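Local coordinates for superkiller protein 7 (Saccharomyces cerevisiae, PDB 4ZKE) that binds GTP and magnesium through an elongation-factor-like domain and is thought to couple the Ski complex to the cytoplasmic exosome in mRNA decay, at residues A[36-41]-A[67-72]; A[30-35]-A[106-111]; A[314-319]-A[381-386]. All coordinates share one frame; numbering follows the deposited sequence.

In the fold
Contacts 1 and 2 belong to the GTP-binding domain, their centres 10 Å apart, and share helix 32-42: the loop and first turn of the helix, 30-35, meet strand 102-108 and the DTPG turn after it, while the following turns, 36-41, meet the chain at 67-72. In sequence contact 1 is nested within the loop closed by contact 2, and both reach the same GTP. Contact 3 follows later in the chain, in the beta barrel of domain II; its nearest atoms are about 25 Å from contact 1 and about 17 Å from contact 2. The chain thus joins a nucleotide-binding domain to a separate barrel, as in the translational GTPases.

Contact 1: residues A[36-41]-A[67-72]. With GTP (guanosine-5'-triphosphate), chain C.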
loop_
_atom_site.group_PDB
_atom_site.type_symbol
_atom_site.label_atom_id
_atom_site.label_comp_id
_atom_site.label_asym_id
_atom_site.label_seq_id
_atom_site.Cartn_x
_atom_site.Cartn_y
_atom_site.Cartn_z
ATOM N N LEU A 36 -4.002 -14.365 -5.441
ATOM C CA LEU A 36 -4.291 -13.925 -4.090
ATOM C C LEU A 36 -5.655 -14.445 -3.626
ATOM O O LEU A 36 -5.858 -14.719 -2.443
ATOM C CB LEU A 36 -4.215 -12.401 -4.038
ATOM C CG LEU A 36 -4.139 -11.696 -2.689
ATOM C CD1 LEU A 36 -3.058 -12.314 -1.846
ATOM C CD2 LEU A 36 -3.836 -10.225 -2.902
ATOM N N GLY A 37 -6.583 -14.605 -4.563
ATOM C CA GLY A 37 -7.855 -15.237 -4.266
ATOM C C GLY A 37 -7.674 -16.717 -3.966
ATOM O O GLY A 37 -8.319 -17.264 -3.069
ATOM N N HIS A 38 -6.782 -17.364 -4.713
ATOM C CA HIS A 38 -6.531 -18.792 -4.546
ATOM C C HIS A 38 -5.806 -19.042 -3.226
ATOM O O HIS A 38 -6.051 -20.043 -2.554
ATOM C CB HIS A 38 -5.718 -19.335 -5.728
ATOM C CG HIS A 38 -5.834 -20.817 -5.920
ATOM N ND1 HIS A 38 -5.698 -21.418 -7.153
ATOM C CD2 HIS A 38 -6.066 -21.819 -5.039
ATOM C CE1 HIS A 38 -5.845 -22.724 -7.024
ATOM N NE2 HIS A 38 -6.068 -22.994 -5.751
ATOM N N LEU A 39 -4.927 -18.120 -2.847
ATOM C CA LEU A 39 -4.225 -18.226 -1.572
ATOM C C LEU A 39 -5.221 -18.205 -0.418
ATOM O O LEU A 39 -5.145 -19.037 0.487
ATOM C CB LEU A 39 -3.212 -17.092 -1.409
ATOM C CG LEU A 39 -2.392 -17.097 -0.116
ATOM C CD1 LEU A 39 -1.576 -18.379 0.023
ATOM C CD2 LEU A 39 -1.485 -15.876 -0.068
ATOM N N LEU A 40 -6.152 -17.255 -0.459
ATOM C CA LEU A 40 -7.174 -17.131 0.578
ATOM C C LEU A 40 -7.995 -18.409 0.699
ATOM O O LEU A 40 -8.344 -18.827 1.802
ATOM C CB LEU A 40 -8.098 -15.946 0.285
ATOM C CG LEU A 40 -7.522 -14.547 0.511
ATOM C CD1 LEU A 40 -8.487 -13.497 -0.009
ATOM C CD2 LEU A 40 -7.223 -14.312 1.981
ATOM N N TYR A 41 -8.303 -19.022 -0.439
ATOM C CA TYR A 41 -9.026 -20.287 -0.449
ATOM C C TYR A 41 -8.198 -21.392 0.198
ATOM O O TYR A 41 -8.729 -22.230 0.926
ATOM C CB TYR A 41 -9.399 -20.683 -1.878
ATOM C CG TYR A 41 -10.067 -22.034 -1.966
ATOM C CD1 TYR A 41 -11.378 -22.207 -1.542
ATOM C CD2 TYR A 41 -9.389 -23.138 -2.466
ATOM C CE1 TYR A 41 -11.996 -23.438 -1.619
ATOM C CE2 TYR A 41 -9.999 -24.373 -2.546
ATOM C CZ TYR A 41 -11.304 -24.518 -2.121
ATOM O OH TYR A 41 -11.919 -25.746 -2.197
ATOM N N ASN A 67 -12.182 -15.677 -13.673
ATOM C CA ASN A 67 -12.175 -16.995 -13.047
ATOM C C ASN A 67 -12.732 -16.849 -11.632
ATOM O O ASN A 67 -12.972 -15.734 -11.174
ATOM C CB ASN A 67 -10.771 -17.605 -13.030
ATOM C CG ASN A 67 -9.814 -16.858 -12.124
ATOM O OD1 ASN A 67 -9.823 -17.040 -10.905
ATOM N ND2 ASN A 67 -8.969 -16.023 -12.717
ATOM N N SER A 68 -12.934 -17.964 -10.941
ATOM C CA SER A 68 -13.636 -17.943 -9.661
ATOM C C SER A 68 -12.813 -17.356 -8.508
ATOM O O SER A 68 -13.377 -16.940 -7.496
ATOM C CB SER A 68 -14.093 -19.359 -9.291
ATOM O OG SER A 68 -13.006 -20.265 -9.281
ATOM N N PHE A 69 -11.491 -17.319 -8.652
ATOM C CA PHE A 69 -10.637 -16.812 -7.579
ATOM C C PHE A 69 -10.499 -15.290 -7.619
ATOM O O PHE A 69 -10.580 -14.630 -6.583
ATOM C CB PHE A 69 -9.252 -17.461 -7.644
ATOM C CG PHE A 69 -9.256 -18.928 -7.324
ATOM C CD1 PHE A 69 -9.635 -19.373 -6.069
ATOM C CD2 PHE A 69 -8.872 -19.863 -8.273
ATOM C CE1 PHE A 69 -9.641 -20.721 -5.768
ATOM C CE2 PHE A 69 -8.876 -21.212 -7.976
ATOM C CZ PHE A 69 -9.260 -21.641 -6.722
ATOM N N LYS A 70 -10.298 -14.727 -8.807
ATOM C CA LYS A 70 -10.067 -13.291 -8.918
ATOM C C LYS A 70 -11.320 -12.482 -8.578
ATOM O O LYS A 70 -11.220 -11.337 -8.135
ATOM C CB LYS A 70 -9.576 -12.927 -10.321
ATOM C CG LYS A 70 -10.537 -13.268 -11.436
ATOM C CD LYS A 70 -10.033 -12.740 -12.770
ATOM C CE LYS A 70 -10.214 -11.236 -12.889
ATOM N NZ LYS A 70 -9.802 -10.717 -14.227
ATOM N N VAL A 71 -12.496 -13.074 -8.775
ATOM C CA VAL A 71 -13.742 -12.379 -8.464
ATOM C C VAL A 71 -13.900 -12.197 -6.954
ATOM O O VAL A 71 -14.732 -11.410 -6.505
ATOM C CB VAL A 71 -14.985 -13.117 -9.028
ATOM C CG1 VAL A 71 -15.006 -13.041 -10.550
ATOM C CG2 VAL A 71 -15.029 -14.559 -8.556
ATOM N N ILE A 72 -13.098 -12.919 -6.175
ATOM C CA ILE A 72 -13.057 -12.702 -4.731
ATOM C C ILE A 72 -12.504 -11.317 -4.431
ATOM O O ILE A 72 -12.982 -10.634 -3.524
ATOM C CB ILE A 72 -12.193 -13.749 -4.005
ATOM C CG1 ILE A 72 -12.765 -15.147 -4.227
ATOM C CG2 ILE A 72 -12.128 -13.442 -2.506
ATOM C CD1 ILE A 72 -11.915 -16.271 -3.656
HETATM P PG GTP C . -4.813 -6.598 -12.990
HETATM O O1G GTP C . -5.857 -6.552 -11.903
HETATM O O2G GTP C . -5.336 -5.856 -14.196
HETATM O O3G GTP C . -3.522 -5.959 -12.535
HETATM O O3B GTP C . -4.542 -8.127 -13.415
HETATM P PB GTP C . -4.001 -9.191 -12.338
HETATM O O1B GTP C . -4.787 -9.041 -11.055
HETATM O O2B GTP C . -2.523 -9.018 -12.080
HETATM O O3A GTP C . -4.279 -10.642 -12.984
HETATM P PA GTP C . -5.717 -11.375 -13.034
HETATM O O1A GTP C . -5.945 -12.092 -11.729
HETATM O O2A GTP C . -6.852 -10.431 -13.356
HETATM O "O5'" GTP C . -5.543 -12.461 -14.210
HETATM C "C5'" GTP C . -5.342 -12.093 -15.558
HETATM C "C4'" GTP C . -5.731 -13.274 -16.441
HETATM O "O4'" GTP C . -4.743 -14.275 -16.304
HETATM C "C3'" GTP C . -7.058 -13.893 -16.040
HETATM O "O3'" GTP C . -7.838 -14.129 -17.187
HETATM C "C2'" GTP C . -6.702 -15.209 -15.385
HETATM O "O2'" GTP C . -7.642 -16.209 -15.700
HETATM C "C1'" GTP C . -5.318 -15.515 -15.937
HETATM N N9 GTP C . -4.452 -16.161 -14.941
HETATM C C8 GTP C . -4.099 -15.689 -13.704
HETATM N N7 GTP C . -3.274 -16.594 -13.124
HETATM C C5 GTP C . -3.086 -17.624 -13.981
HETATM C C6 GTP C . -2.344 -18.801 -13.904
HETATM O O6 GTP C . -1.681 -19.071 -12.902
HETATM N N1 GTP C . -2.362 -19.675 -14.968
HETATM C C2 GTP C . -3.101 -19.385 -16.095
HETATM N N2 GTP C . -3.115 -20.227 -17.121
HETATM N N3 GTP C . -3.829 -18.220 -16.165
HETATM C C4 GTP C . -3.823 -17.358 -15.126
#
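His38 and Phe69 lay their rings face on face in an offset stack, with centroids 3.8 Å apart and planes only 13° from parallel. The phenyl CZ stands over the centre of the imidazole, and the closest pair is His38 ND1 with Phe69 CE2 at 3.3 Å. The same phenyl face also receives His38 CB, 3.9 Å from the Phe69 centroid, as a CH-pi contact. His38 CG lies anti to its backbone N (chi1 -159°), which folds the imidazole beside the helix and onto the phenyl ring; its ND1 is in addition hydrogen-bonded to Gly220 O, fixing the ring's rotation. Tyr41, about one turn further along, comes obliquely against the phenyl through its CB, 3.9 Å from Phe69 CE1, and the two rings are inclined at 54°. Gly37 lets the chains come together here: its CA is 3.6 Å from Phe69 O, and a CB would run into that oxygen. Beyond it Ile72 reaches back with CD1, 3.8 Å from Gly37 O, while its CG2 lies loosely beside Leu40 CD1. Behind Phe69, Asn67 OD1 accepts from both Phe69 N and Lys70 N, arriving from one face of the amide, and so caps the turn that leads into helix 70-73. Asn67 ND2 gives a weak bond to the ribose O2' of GTP, and Lys70 NZ donates to GTP O2A at 3.1 Å. An aromatic cluster of His38, Tyr41 and Phe69 thus ties helix 32-42 to a segment that also contacts GTP, within a G domain of the elongation factor Tu family.

Contact 2: residues A[30-35]-A[106-111]. With MG (magnesium ion), chain B; GTP (guanosine-5'-triphosphate), chain C.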
loop_
_atom_site.group_PDB
_atom_site.type_symbol
_atom_site.label_atom_id
_atom_site.label_comp_id
_atom_site.label_asym_id
_atom_site.label_seq_id
_atom_site.Cartn_x
_atom_site.Cartn_y
_atom_site.Cartn_z
ATOM N N ALA A 30 -1.072 -10.059 -14.827
ATOM C CA ALA A 30 0.007 -10.821 -14.201
ATOM C C ALA A 30 -0.528 -12.014 -13.408
ATOM O O ALA A 30 0.132 -13.053 -13.319
ATOM C CB ALA A 30 0.834 -9.918 -13.300
ATOM N N GLY A 31 -1.718 -11.856 -12.833
ATOM C CA GLY A 31 -2.360 -12.915 -12.072
ATOM C C GLY A 31 -2.395 -12.630 -10.582
ATOM O O GLY A 31 -2.563 -13.543 -9.774
ATOM N N LYS A 32 -2.247 -11.362 -10.216
ATOM C CA LYS A 32 -2.224 -10.965 -8.813
ATOM C C LYS A 32 -3.533 -11.293 -8.099
ATOM O O LYS A 32 -3.533 -11.931 -7.048
ATOM C CB LYS A 32 -1.932 -9.468 -8.695
ATOM C CG LYS A 32 -0.620 -9.056 -9.335
ATOM C CD LYS A 32 -0.319 -7.589 -9.111
ATOM C CE LYS A 32 -1.278 -6.677 -9.854
ATOM N NZ LYS A 32 -1.171 -6.826 -11.327
ATOM N N SER A 33 -4.650 -10.855 -8.671
ATOM C CA SER A 33 -5.952 -11.077 -8.056
ATOM C C SER A 33 -6.286 -12.568 -8.000
ATOM O O SER A 33 -6.729 -13.073 -6.971
ATOM C CB SER A 33 -7.038 -10.316 -8.817
ATOM O OG SER A 33 -6.832 -8.914 -8.733
ATOM N N THR A 34 -6.064 -13.265 -9.108
ATOM C CA THR A 34 -6.279 -14.707 -9.162
ATOM C C THR A 34 -5.482 -15.425 -8.075
ATOM O O THR A 34 -6.046 -16.151 -7.256
ATOM C CB THR A 34 -5.883 -15.278 -10.540
ATOM O OG1 THR A 34 -6.705 -14.687 -11.553
ATOM C CG2 THR A 34 -6.044 -16.797 -10.578
ATOM N N LEU A 35 -4.169 -15.210 -8.075
ATOM C CA LEU A 35 -3.275 -15.889 -7.146
ATOM C C LEU A 35 -3.679 -15.619 -5.710
ATOM O O LEU A 35 -3.704 -16.518 -4.867
ATOM C CB LEU A 35 -1.831 -15.441 -7.372
ATOM C CG LEU A 35 -0.766 -16.121 -6.508
ATOM C CD1 LEU A 35 0.505 -16.338 -7.320
ATOM C CD2 LEU A 35 -0.463 -15.299 -5.261
ATOM N N LEU A 106 -2.770 -8.965 3.430
ATOM C CA LEU A 106 -2.515 -9.089 2.003
ATOM C C LEU A 106 -3.147 -7.920 1.248
ATOM O O LEU A 106 -4.339 -7.646 1.408
ATOM C CB LEU A 106 -3.066 -10.413 1.480
ATOM C CG LEU A 106 -2.628 -11.675 2.232
ATOM C CD1 LEU A 106 -3.393 -12.899 1.736
ATOM C CD2 LEU A 106 -1.130 -11.893 2.095
ATOM N N ILE A 107 -2.353 -7.239 0.427
ATOM C CA ILE A 107 -2.843 -6.081 -0.316
ATOM C C ILE A 107 -2.727 -6.271 -1.829
ATOM O O ILE A 107 -1.635 -6.465 -2.370
ATOM C CB ILE A 107 -2.096 -4.796 0.092
ATOM C CG1 ILE A 107 -2.304 -4.527 1.587
ATOM C CG2 ILE A 107 -2.590 -3.603 -0.732
ATOM C CD1 ILE A 107 -1.524 -3.356 2.131
ATOM N N ASP A 108 -3.875 -6.203 -2.497
ATOM C CA ASP A 108 -3.947 -6.289 -3.950
ATOM C C ASP A 108 -3.885 -4.888 -4.538
ATOM O O ASP A 108 -4.385 -3.939 -3.937
ATOM C CB ASP A 108 -5.235 -6.999 -4.383
ATOM C CG ASP A 108 -5.256 -7.339 -5.865
ATOM O OD1 ASP A 108 -4.176 -7.370 -6.497
ATOM O OD2 ASP A 108 -6.358 -7.591 -6.397
ATOM N N THR A 109 -3.258 -4.754 -5.701
ATOM C CA THR A 109 -3.167 -3.459 -6.365
ATOM C C THR A 109 -3.413 -3.619 -7.856
ATOM O O THR A 109 -3.132 -4.675 -8.423
ATOM C CB THR A 109 -1.792 -2.792 -6.149
ATOM O OG1 THR A 109 -0.777 -3.534 -6.835
ATOM C CG2 THR A 109 -1.454 -2.711 -4.671
ATOM N N PRO A 110 -3.950 -2.571 -8.500
ATOM C CA PRO A 110 -4.217 -2.659 -9.936
ATOM C C PRO A 110 -2.941 -2.538 -10.760
ATOM O O PRO A 110 -2.037 -1.797 -10.377
ATOM C CB PRO A 110 -5.155 -1.477 -10.186
ATOM C CG PRO A 110 -4.790 -0.486 -9.146
ATOM C CD PRO A 110 -4.360 -1.272 -7.937
ATOM N N GLY A 111 -2.881 -3.266 -11.870
ATOM C CA GLY A 111 -1.733 -3.239 -12.759
ATOM C C GLY A 111 -1.930 -2.381 -13.998
ATOM O O GLY A 111 -0.963 -1.831 -14.528
HETATM MG MG MG B . -6.206 -7.689 -10.297
HETATM P PG GTP C . -4.813 -6.598 -12.990
HETATM O O1G GTP C . -5.857 -6.552 -11.903
HETATM O O2G GTP C . -5.336 -5.856 -14.196
HETATM O O3G GTP C . -3.522 -5.959 -12.535
HETATM O O3B GTP C . -4.542 -8.127 -13.415
HETATM P PB GTP C . -4.001 -9.191 -12.338
HETATM O O1B GTP C . -4.787 -9.041 -11.055
HETATM O O2B GTP C . -2.523 -9.018 -12.080
HETATM O O3A GTP C . -4.279 -10.642 -12.984
HETATM P PA GTP C . -5.717 -11.375 -13.034
HETATM O O1A GTP C . -5.945 -12.092 -11.729
HETATM O O2A GTP C . -6.852 -10.431 -13.356
HETATM O "O5'" GTP C . -5.543 -12.461 -14.210
HETATM C "C5'" GTP C . -5.342 -12.093 -15.558
HETATM C "C4'" GTP C . -5.731 -13.274 -16.441
HETATM O "O4'" GTP C . -4.743 -14.275 -16.304
HETATM C "C3'" GTP C . -7.058 -13.893 -16.040
HETATM O "O3'" GTP C . -7.838 -14.129 -17.187
HETATM C "C2'" GTP C . -6.702 -15.209 -15.385
HETATM O "O2'" GTP C . -7.642 -16.209 -15.700
HETATM C "C1'" GTP C . -5.318 -15.515 -15.937
HETATM N N9 GTP C . -4.452 -16.161 -14.941
HETATM C C8 GTP C . -4.099 -15.689 -13.704
HETATM N N7 GTP C . -3.274 -16.594 -13.124
HETATM C C5 GTP C . -3.086 -17.624 -13.981
HETATM C C6 GTP C . -2.344 -18.801 -13.904
HETATM O O6 GTP C . -1.681 -19.071 -12.902
HETATM N N1 GTP C . -2.362 -19.675 -14.968
HETATM C C2 GTP C . -3.101 -19.385 -16.095
HETATM N N2 GTP C . -3.115 -20.227 -17.121
HETATM N N3 GTP C . -3.829 -18.220 -16.165
HETATM C C4 GTP C . -3.823 -17.358 -15.126
HETATM O O HOH W 1 -4.777 -6.862 -8.980
HETATM O O HOH W 2 -7.762 -8.717 -11.352
#
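Ser33 OG is gripped from two sides: it binds the magnesium ion at 2.1 Å and donates to Asp108 OD2 at 2.7 Å, on the syn lone pair of that carboxylate oxygen. Asp108 CG is anti to its backbone N (chi1 -170°), which swings the carboxylate from the strand end toward the helix start. Its other oxygen, OD1, accepts from a metal-bound water at 2.6 Å, and this water also donates to Thr109 O. Asp108 therefore sits in the second shell, holding two first-shell ligands, the serine hydroxyl and the water, without touching the metal itself. GTP O1G and O1B, a second water and Ser85 OG complete the six ligands.

Lys32 runs alongside the beta-phosphate. Bends at chi3 (-68°) and chi4 (-64°) curl its end so that NZ reaches GTP O2B at 2.7 Å and GTP O3G at 2.8 Å, while its CE lies close against Thr109 O. Gly26 O takes a further bond from the ammonium, which bridges the beta- and gamma-phosphates and would probably offset part of their negative charge. GTP O2B is also met by the backbone N of Gly31 and of Lys32, and Gly111 N gives a weak bond to GTP O3G. Gly31 leaves room for the base: a CB would strike GTP N7. The pattern is consistent with a Walker A P-loop facing the DxxG motif of translational GTPases.

In the fold, helix 32-42 starts beside the end of strand 102-108, with Leu36 packing on Leu106 and Asp108. That strand lies between 18-25 and 89-93 in the mixed sheet, and helix 113-127 contributes Thr120 and Ser123 against Thr109.

Contact 3: residues A[314-319]-A[381-386]; sequences TIEIHT and IIIHSR
Two antiparallel strands of the domain II beta barrel, 314-318 and 381-384, pair here. Glu316 and Ile383 form a hydrogen-bonded pair, Glu316 N to Ile383 O at 2.7 Å and Ile383 N to Glu316 O at 3.0 Å. His318 N adds a bond to Ile381 O, and beyond the strand end Ser385 N reaches Thr314 O.

The side chains divide between the sheet faces. Glu316, on one of them, has CG anti to its carbonyl carbon (chi1 -78°) and an extended chain, which carries the carboxylate past Ile383 to Arg386. Its OE1 takes two donors: Arg386 NE at 3.3 Å on the syn lone pair, a salt bridge, and His318 NE2 at 2.8 Å on the anti lone pair, nearly in the imidazole plane. OE2 is met by Arg386 N from above the carboxylate plane, at 2.7 Å. Carboxylate and guanidinium planes lie 50° apart. With an alanine here, Arg386 NE and His318 NE2 would probably lose their shared acceptor, and the imidazole would be likely to turn more freely. Ile383 CD1 lies next to this group, close to His318 NE2. On the other face Ile382 CD1 touches Ile315 CD1 at 3.6 Å, and Ile317 CG1 more loosely. His384 turns the face of its ring to Thr314 O, 3.3 Å from CD2.

Strand 325-335 pairs with the far edge of 314-318, and Ile382 bonds through its backbone to Gly281 of strand 280-288, which closes the barrel. Leu401 of strand 400-404 and Ile472 of strand 469-473 pack on the face that carries His318, Ile381 and Ile383.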
loop_
_atom_site.group_PDB
_atom_site.type_symbol
_atom_site.label_atom_id
_atom_site.label_comp_id
_atom_site.label_asym_id
_atom_site.label_seq_id
_atom_site.Cartn_x
_atom_site.Cartn_y
_atom_site.Cartn_z
ATOM N N THR A 314 -10.952 13.084 22.237
ATOM C CA THR A 314 -11.086 14.215 21.332
ATOM C C THR A 314 -9.988 14.139 20.280
ATOM O O THR A 314 -8.848 13.796 20.592
ATOM C CB THR A 314 -11.000 15.563 22.079
ATOM O OG1 THR A 314 -11.893 15.552 23.199
ATOM C CG2 THR A 314 -11.374 16.721 21.153
ATOM N N ILE A 315 -10.343 14.461 19.038
ATOM C CA ILE A 315 -9.414 14.381 17.914
ATOM C C ILE A 315 -9.468 15.632 17.038
ATOM O O ILE A 315 -10.392 16.440 17.148
ATOM C CB ILE A 315 -9.700 13.135 17.036
ATOM C CG1 ILE A 315 -11.176 13.064 16.616
ATOM C CG2 ILE A 315 -9.314 11.862 17.784
ATOM C CD1 ILE A 315 -11.514 13.811 15.335
ATOM N N GLU A 316 -8.457 15.781 16.185
ATOM C CA GLU A 316 -8.416 16.834 15.171
ATOM C C GLU A 316 -8.371 16.217 13.778
ATOM O O GLU A 316 -7.561 15.330 13.521
ATOM C CB GLU A 316 -7.196 17.741 15.361
ATOM C CG GLU A 316 -7.313 18.765 16.473
ATOM C CD GLU A 316 -5.995 19.479 16.743
ATOM O OE1 GLU A 316 -5.161 19.567 15.816
ATOM O OE2 GLU A 316 -5.788 19.945 17.883
ATOM N N ILE A 317 -9.232 16.692 12.885
ATOM C CA ILE A 317 -9.198 16.285 11.485
ATOM C C ILE A 317 -8.657 17.437 10.652
ATOM O O ILE A 317 -9.262 18.507 10.599
ATOM C CB ILE A 317 -10.591 15.876 10.961
ATOM C CG1 ILE A 317 -11.144 14.711 11.786
ATOM C CG2 ILE A 317 -10.512 15.489 9.482
ATOM C CD1 ILE A 317 -12.575 14.329 11.449
ATOM N N HIS A 318 -7.522 17.209 10.000
ATOM C CA HIS A 318 -6.890 18.235 9.178
ATOM C C HIS A 318 -7.049 17.920 7.698
ATOM O O HIS A 318 -6.574 16.891 7.216
ATOM C CB HIS A 318 -5.413 18.368 9.541
ATOM C CG HIS A 318 -5.183 18.943 10.902
ATOM N ND1 HIS A 318 -5.014 20.293 11.121
ATOM C CD2 HIS A 318 -5.116 18.353 12.120
ATOM C CE1 HIS A 318 -4.843 20.510 12.413
ATOM N NE2 HIS A 318 -4.900 19.348 13.041
ATOM N N THR A 319 -7.727 18.811 6.985
ATOM C CA THR A 319 -7.999 18.606 5.570
ATOM C C THR A 319 -6.852 19.082 4.694
ATOM O O THR A 319 -5.963 19.804 5.143
ATOM C CB THR A 319 -9.273 19.342 5.126
ATOM O OG1 THR A 319 -9.032 20.754 5.123
ATOM C CG2 THR A 319 -10.437 19.020 6.051
ATOM N N ILE A 381 -5.504 13.598 7.415
ATOM C CA ILE A 381 -5.006 12.926 8.605
ATOM C C ILE A 381 -5.859 13.253 9.819
ATOM O O ILE A 381 -6.542 14.279 9.866
ATOM C CB ILE A 381 -3.538 13.302 8.908
ATOM C CG1 ILE A 381 -3.389 14.808 9.113
ATOM C CG2 ILE A 381 -2.628 12.834 7.781
ATOM C CD1 ILE A 381 -2.168 15.175 9.919
ATOM N N ILE A 382 -5.804 12.360 10.799
ATOM C CA ILE A 382 -6.490 12.557 12.060
ATOM C C ILE A 382 -5.489 12.345 13.194
ATOM O O ILE A 382 -4.707 11.393 13.177
ATOM C CB ILE A 382 -7.706 11.605 12.196
ATOM C CG1 ILE A 382 -8.443 11.855 13.513
ATOM C CG2 ILE A 382 -7.276 10.141 12.080
ATOM C CD1 ILE A 382 -9.800 11.187 13.578
ATOM N N ILE A 383 -5.496 13.262 14.157
ATOM C CA ILE A 383 -4.612 13.185 15.316
ATOM C C ILE A 383 -5.395 13.463 16.591
ATOM O O ILE A 383 -6.542 13.907 16.537
ATOM C CB ILE A 383 -3.441 14.188 15.208
ATOM C CG1 ILE A 383 -3.970 15.619 15.074
ATOM C CG2 ILE A 383 -2.550 13.827 14.022
ATOM C CD1 ILE A 383 -2.901 16.686 15.156
ATOM N N HIS A 384 -4.777 13.200 17.737
ATOM C CA HIS A 384 -5.392 13.547 19.010
ATOM C C HIS A 384 -5.437 15.065 19.131
ATOM O O HIS A 384 -4.542 15.761 18.651
ATOM C CB HIS A 384 -4.632 12.935 20.188
ATOM C CG HIS A 384 -5.370 13.028 21.488
ATOM N ND1 HIS A 384 -5.202 14.075 22.368
ATOM C CD2 HIS A 384 -6.293 12.210 22.049
ATOM C CE1 HIS A 384 -5.983 13.896 23.419
ATOM N NE2 HIS A 384 -6.656 12.771 23.250
ATOM N N SER A 385 -6.484 15.575 19.766
ATOM C CA SER A 385 -6.673 17.014 19.859
ATOM C C SER A 385 -5.581 17.674 20.691
ATOM O O SER A 385 -5.230 17.202 21.774
ATOM C CB SER A 385 -8.045 17.334 20.449
ATOM O OG SER A 385 -8.198 18.727 20.644
ATOM N N ARG A 386 -5.038 18.762 20.159
ATOM C CA ARG A 386 -4.076 19.584 20.877
ATOM C C ARG A 386 -4.847 20.659 21.643
ATOM O O ARG A 386 -4.696 21.856 21.394
ATOM C CB ARG A 386 -3.064 20.196 19.904
ATOM C CG ARG A 386 -2.388 19.157 19.008
ATOM C CD ARG A 386 -1.442 19.783 17.991
ATOM N NE ARG A 386 -2.148 20.362 16.850
ATOM C CZ ARG A 386 -1.550 20.957 15.822
ATOM N NH1 ARG A 386 -0.225 21.057 15.781
ATOM N NH2 ARG A 386 -2.274 21.458 14.830
#